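Local coordinates for protein inactive dihydropteroate synthase 2 (Mycobacterium tuberculosis, PDB 2VP8) that belongs to the dihydropteroate synthase family but seems to lack that activity, probably binding the pterin pyrophosphate substrate only very weakly though able to bind dapsone, at residues 130-143 with 155-167. Numbering follows the deposited sequence.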
loop_
_atom_site.group_PDB
_atom_site.type_symbol
_atom_site.label_atom_id
_atom_site.label_comp_id
_atom_site.label_asym_id
_atom_site.label_seq_id
_atom_site.Cartn_x
_atom_site.Cartn_y
_atom_site.Cartn_z
ATOM N N ALA B 130 -24.640 1.048 -24.837
ATOM C CA ALA B 130 -24.537 -0.166 -24.034
ATOM C C ALA B 130 -25.295 -1.330 -24.653
ATOM O O ALA B 130 -24.855 -2.477 -24.560
ATOM C CB ALA B 130 -25.030 0.088 -22.623
ATOM N N LYS B 131 -26.428 -1.023 -25.284
ATOM C CA LYS B 131 -27.269 -2.025 -25.934
ATOM C C LYS B 131 -26.479 -2.828 -26.969
ATOM O O LYS B 131 -26.356 -4.050 -26.851
ATOM C CB LYS B 131 -28.492 -1.361 -26.578
ATOM C CG LYS B 131 -29.693 -2.285 -26.766
ATOM C CD LYS B 131 -30.852 -1.583 -27.468
ATOM C CE LYS B 131 -32.100 -2.460 -27.491
ATOM N NZ LYS B 131 -33.118 -1.966 -28.458
ATOM N N ALA B 132 -25.922 -2.134 -27.960
ATOM C CA ALA B 132 -25.173 -2.782 -29.035
ATOM C C ALA B 132 -23.892 -3.434 -28.531
ATOM O O ALA B 132 -23.443 -4.438 -29.090
ATOM C CB ALA B 132 -24.865 -1.793 -30.136
ATOM N N ALA B 133 -23.312 -2.862 -27.477
ATOM C CA ALA B 133 -22.066 -3.365 -26.907
ATOM C C ALA B 133 -22.274 -4.710 -26.220
ATOM O O ALA B 133 -21.449 -5.613 -26.356
ATOM C CB ALA B 133 -21.478 -2.357 -25.947
ATOM N N CYS B 134 -23.380 -4.836 -25.489
ATOM C CA CYS B 134 -23.767 -6.106 -24.885
ATOM C C CYS B 134 -24.055 -7.156 -25.953
ATOM O O CYS B 134 -23.679 -8.320 -25.804
ATOM C CB CYS B 134 -24.987 -5.921 -23.988
ATOM S SG CYS B 134 -24.616 -5.053 -22.461
ATOM N N ALA B 135 -24.715 -6.729 -27.026
ATOM C CA ALA B 135 -25.013 -7.598 -28.156
ATOM C C ALA B 135 -23.726 -8.065 -28.814
ATOM O O ALA B 135 -23.625 -9.211 -29.251
ATOM C CB ALA B 135 -25.896 -6.875 -29.169
ATOM N N ALA B 136 -22.742 -7.170 -28.868
ATOM C CA ALA B 136 -21.450 -7.475 -29.456
ATOM C C ALA B 136 -20.665 -8.490 -28.623
ATOM O O ALA B 136 -19.791 -9.190 -29.156
ATOM C CB ALA B 136 -20.649 -6.201 -29.663
ATOM N N GLY B 137 -20.979 -8.565 -27.328
ATOM C CA GLY B 137 -20.363 -9.535 -26.427
ATOM C C GLY B 137 -19.985 -9.028 -25.040
ATOM O O GLY B 137 -19.433 -9.783 -24.238
ATOM N N ALA B 138 -20.273 -7.760 -24.745
ATOM C CA ALA B 138 -19.938 -7.189 -23.436
ATOM C C ALA B 138 -20.759 -7.845 -22.331
ATOM O O ALA B 138 -21.936 -8.166 -22.515
ATOM C CB ALA B 138 -20.132 -5.682 -23.427
ATOM N N ASP B 139 -20.124 -8.047 -21.185
ATOM C CA ASP B 139 -20.735 -8.768 -20.079
ATOM C C ASP B 139 -21.153 -7.814 -18.972
ATOM O O ASP B 139 -22.008 -8.140 -18.143
ATOM C CB ASP B 139 -19.748 -9.798 -19.527
ATOM C CG ASP B 139 -19.073 -10.597 -20.622
ATOM O OD1 ASP B 139 -19.769 -11.368 -21.315
ATOM O OD2 ASP B 139 -17.847 -10.448 -20.806
ATOM N N LEU B 140 -20.549 -6.633 -18.973
ATOM C CA LEU B 140 -20.674 -5.698 -17.872
ATOM C C LEU B 140 -20.771 -4.290 -18.425
ATOM O O LEU B 140 -19.980 -3.900 -19.280
ATOM C CB LEU B 140 -19.448 -5.836 -16.953
ATOM C CG LEU B 140 -19.175 -4.909 -15.761
ATOM C CD1 LEU B 140 -20.301 -4.963 -14.714
ATOM C CD2 LEU B 140 -17.861 -5.279 -15.131
ATOM N N ILE B 141 -21.747 -3.525 -17.952
ATOM C CA ILE B 141 -21.803 -2.115 -18.306
ATOM C C ILE B 141 -21.121 -1.294 -17.218
ATOM O O ILE B 141 -21.476 -1.375 -16.037
ATOM C CB ILE B 141 -23.234 -1.619 -18.529
ATOM C CG1 ILE B 141 -23.979 -2.550 -19.498
ATOM C CG2 ILE B 141 -23.212 -0.175 -19.045
ATOM C CD1 ILE B 141 -25.469 -2.449 -19.418
ATOM N N ASN B 142 -20.118 -0.530 -17.629
ATOM C CA ASN B 142 -19.423 0.362 -16.730
ATOM C C ASN B 142 -19.883 1.793 -16.965
ATOM O O ASN B 142 -19.225 2.562 -17.675
ATOM C CB ASN B 142 -17.914 0.233 -16.912
ATOM C CG ASN B 142 -17.135 0.940 -15.830
ATOM O OD1 ASN B 142 -17.700 1.374 -14.827
ATOM N ND2 ASN B 142 -15.825 1.057 -16.024
ATOM N N ASP B 143 -21.032 2.129 -16.371
ATOM C CA ASP B 143 -21.576 3.479 -16.432
ATOM C C ASP B 143 -20.681 4.419 -15.640
ATOM O O ASP B 143 -20.831 4.579 -14.428
ATOM C CB ASP B 143 -23.019 3.519 -15.917
ATOM C CG ASP B 143 -23.685 4.880 -16.125
ATOM O OD1 ASP B 143 -22.964 5.872 -16.380
ATOM O OD2 ASP B 143 -24.936 4.955 -16.026
ATOM N N VAL B 155 -31.376 -1.976 -19.758
ATOM C CA VAL B 155 -30.512 -2.570 -20.778
ATOM C C VAL B 155 -29.730 -3.764 -20.226
ATOM O O VAL B 155 -29.730 -4.841 -20.824
ATOM C CB VAL B 155 -29.538 -1.528 -21.381
ATOM C CG1 VAL B 155 -28.658 -2.163 -22.461
ATOM C CG2 VAL B 155 -30.297 -0.340 -21.943
ATOM N N ALA B 156 -29.075 -3.569 -19.082
ATOM C CA ALA B 156 -28.331 -4.638 -18.417
ATOM C C ALA B 156 -29.213 -5.845 -18.134
ATOM O O ALA B 156 -28.794 -6.985 -18.328
ATOM C CB ALA B 156 -27.711 -4.128 -17.126
ATOM N N ALA B 157 -30.438 -5.575 -17.685
ATOM C CA ALA B 157 -31.404 -6.608 -17.335
ATOM C C ALA B 157 -31.765 -7.480 -18.539
ATOM O O ALA B 157 -31.700 -8.707 -18.463
ATOM C CB ALA B 157 -32.652 -5.970 -16.741
ATOM N N GLU B 158 -32.133 -6.833 -19.643
ATOM C CA GLU B 158 -32.526 -7.508 -20.882
ATOM C C GLU B 158 -31.422 -8.413 -21.449
ATOM O O GLU B 158 -31.684 -9.540 -21.874
ATOM C CB GLU B 158 -32.956 -6.464 -21.919
ATOM C CG GLU B 158 -33.160 -6.993 -23.344
ATOM C CD GLU B 158 -33.688 -5.924 -24.298
ATOM O OE1 GLU B 158 -33.699 -4.709 -23.859
ATOM O OE2 GLU B 158 -34.095 -6.297 -25.486
ATOM N N PHE B 159 -30.188 -7.917 -21.442
ATOM C CA PHE B 159 -29.061 -8.657 -22.000
ATOM C C PHE B 159 -28.391 -9.599 -21.004
ATOM O O PHE B 159 -27.479 -10.341 -21.370
ATOM C CB PHE B 159 -28.039 -7.691 -22.597
ATOM C CG PHE B 159 -28.435 -7.156 -23.938
ATOM C CD1 PHE B 159 -29.115 -5.949 -24.044
ATOM C CD2 PHE B 159 -28.136 -7.866 -25.102
ATOM C CE1 PHE B 159 -29.489 -5.452 -25.290
ATOM C CE2 PHE B 159 -28.499 -7.375 -26.350
ATOM C CZ PHE B 159 -29.180 -6.165 -26.444
ATOM N N GLY B 160 -28.848 -9.579 -19.754
ATOM C CA GLY B 160 -28.230 -10.386 -18.710
ATOM C C GLY B 160 -26.802 -9.932 -18.465
ATOM O O GLY B 160 -25.904 -10.746 -18.250
ATOM N N ALA B 161 -26.600 -8.620 -18.518
ATOM C CA ALA B 161 -25.302 -8.023 -18.270
ATOM C C ALA B 161 -25.251 -7.411 -16.880
ATOM O O ALA B 161 -26.268 -6.971 -16.343
ATOM C CB ALA B 161 -25.002 -6.970 -19.321
ATOM N N GLY B 162 -24.061 -7.399 -16.298
ATOM C CA GLY B 162 -23.833 -6.720 -15.034
ATOM C C GLY B 162 -23.771 -5.214 -15.206
ATOM O O GLY B 162 -23.680 -4.702 -16.330
ATOM N N LEU B 163 -23.818 -4.502 -14.087
ATOM C CA LEU B 163 -23.773 -3.050 -14.116
ATOM C C LEU B 163 -22.901 -2.503 -12.996
ATOM O O LEU B 163 -22.924 -3.007 -11.873
ATOM C CB LEU B 163 -25.189 -2.463 -14.030
ATOM C CG LEU B 163 -25.322 -0.936 -14.083
ATOM C CD1 LEU B 163 -24.995 -0.392 -15.471
ATOM C CD2 LEU B 163 -26.696 -0.495 -13.657
ATOM N N VAL B 164 -22.123 -1.478 -13.319
ATOM C CA VAL B 164 -21.371 -0.748 -12.315
ATOM C C VAL B 164 -22.217 0.433 -11.853
ATOM O O VAL B 164 -22.618 1.280 -12.656
ATOM C CB VAL B 164 -19.995 -0.259 -12.857
ATOM C CG1 VAL B 164 -19.293 0.655 -11.848
ATOM C CG2 VAL B 164 -19.106 -1.438 -13.215
ATOM N N CYS B 165 -22.512 0.470 -10.561
ATOM C CA CYS B 165 -23.196 1.614 -9.979
ATOM C C CYS B 165 -22.161 2.540 -9.376
ATOM O O CYS B 165 -21.562 2.235 -8.343
ATOM C CB CYS B 165 -24.210 1.172 -8.929
ATOM S SG CYS B 165 -25.529 0.169 -9.624
ATOM N N ALA B 166 -21.942 3.666 -10.042
ATOM C CA ALA B 166 -20.916 4.607 -9.628
ATOM C C ALA B 166 -21.494 5.832 -8.922
ATOM O O ALA B 166 -22.652 6.204 -9.133
ATOM C CB ALA B 166 -20.070 5.022 -10.822
ATOM N N HIS B 167 -20.670 6.441 -8.076
ATOM C CA HIS B 167 -20.997 7.703 -7.433
ATOM C C HIS B 167 -20.260 8.834 -8.136
ATOM O O HIS B 167 -19.027 8.842 -8.208
ATOM C CB HIS B 167 -20.626 7.663 -5.951
ATOM C CG HIS B 167 -20.904 8.940 -5.226
ATOM N ND1 HIS B 167 -22.099 9.187 -4.585
ATOM C CD2 HIS B 167 -20.144 10.046 -5.045
ATOM C CE1 HIS B 167 -22.063 10.389 -4.039
ATOM N NE2 HIS B 167 -20.888 10.932 -4.304
#
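Leu140 and Gly162 lie side by side in parallel strands 140-142 and 162-166, whose directions differ by 22°. A ladder of three backbone hydrogen bonds ties them: Gly162 N gives to Asp139 O, Ile141 N to Gly162 O at 2.8 Å, and Val164 N to Ile141 O. The preceding helices, 130-136 and 155-159, run roughly parallel, 24° apart in direction, their axes 9.9 Å apart at the closest.

Between the helices, the Phe159 ring lies against one turn of its neighbour. Cys134 CB sits over a ring face in a CH-pi contact, 4.1 Å from the centroid, while Lys131 CG comes up to CE1 at 3.5 Å and Ala135 CB approaches CE2 obliquely. With SG beside its own backbone N (chi1 -72°), Cys134 also reaches Ala161 CB, 3.7 Å from the sulfur. Strand 140-142, helix 152-159 and strand 162-166 form one beta-alpha-beta unit of the TIM barrel, and the two helices stand next to each other on its outer wall.

Ile141 joins the two layers: its CG1 branch carries CD1 to Ala156 CB at 3.6 Å, and its CB meets Leu163 CD1. Met152 touches both Ile141 and Leu163. Leu140, Asn142 and Val164 occupy the other face of the sheet. There Leu140 CD1 lies 3.5 Å from Gly162 C, and Asn142 OD1 rests against Val164 CB and both its methyls, while ND2 is hydrogen-bonded to Asp83. Near the end of the strand Ala166 CB packs on Asp143 O and lies close to His220, a residue probably characteristic of family members without synthase activity.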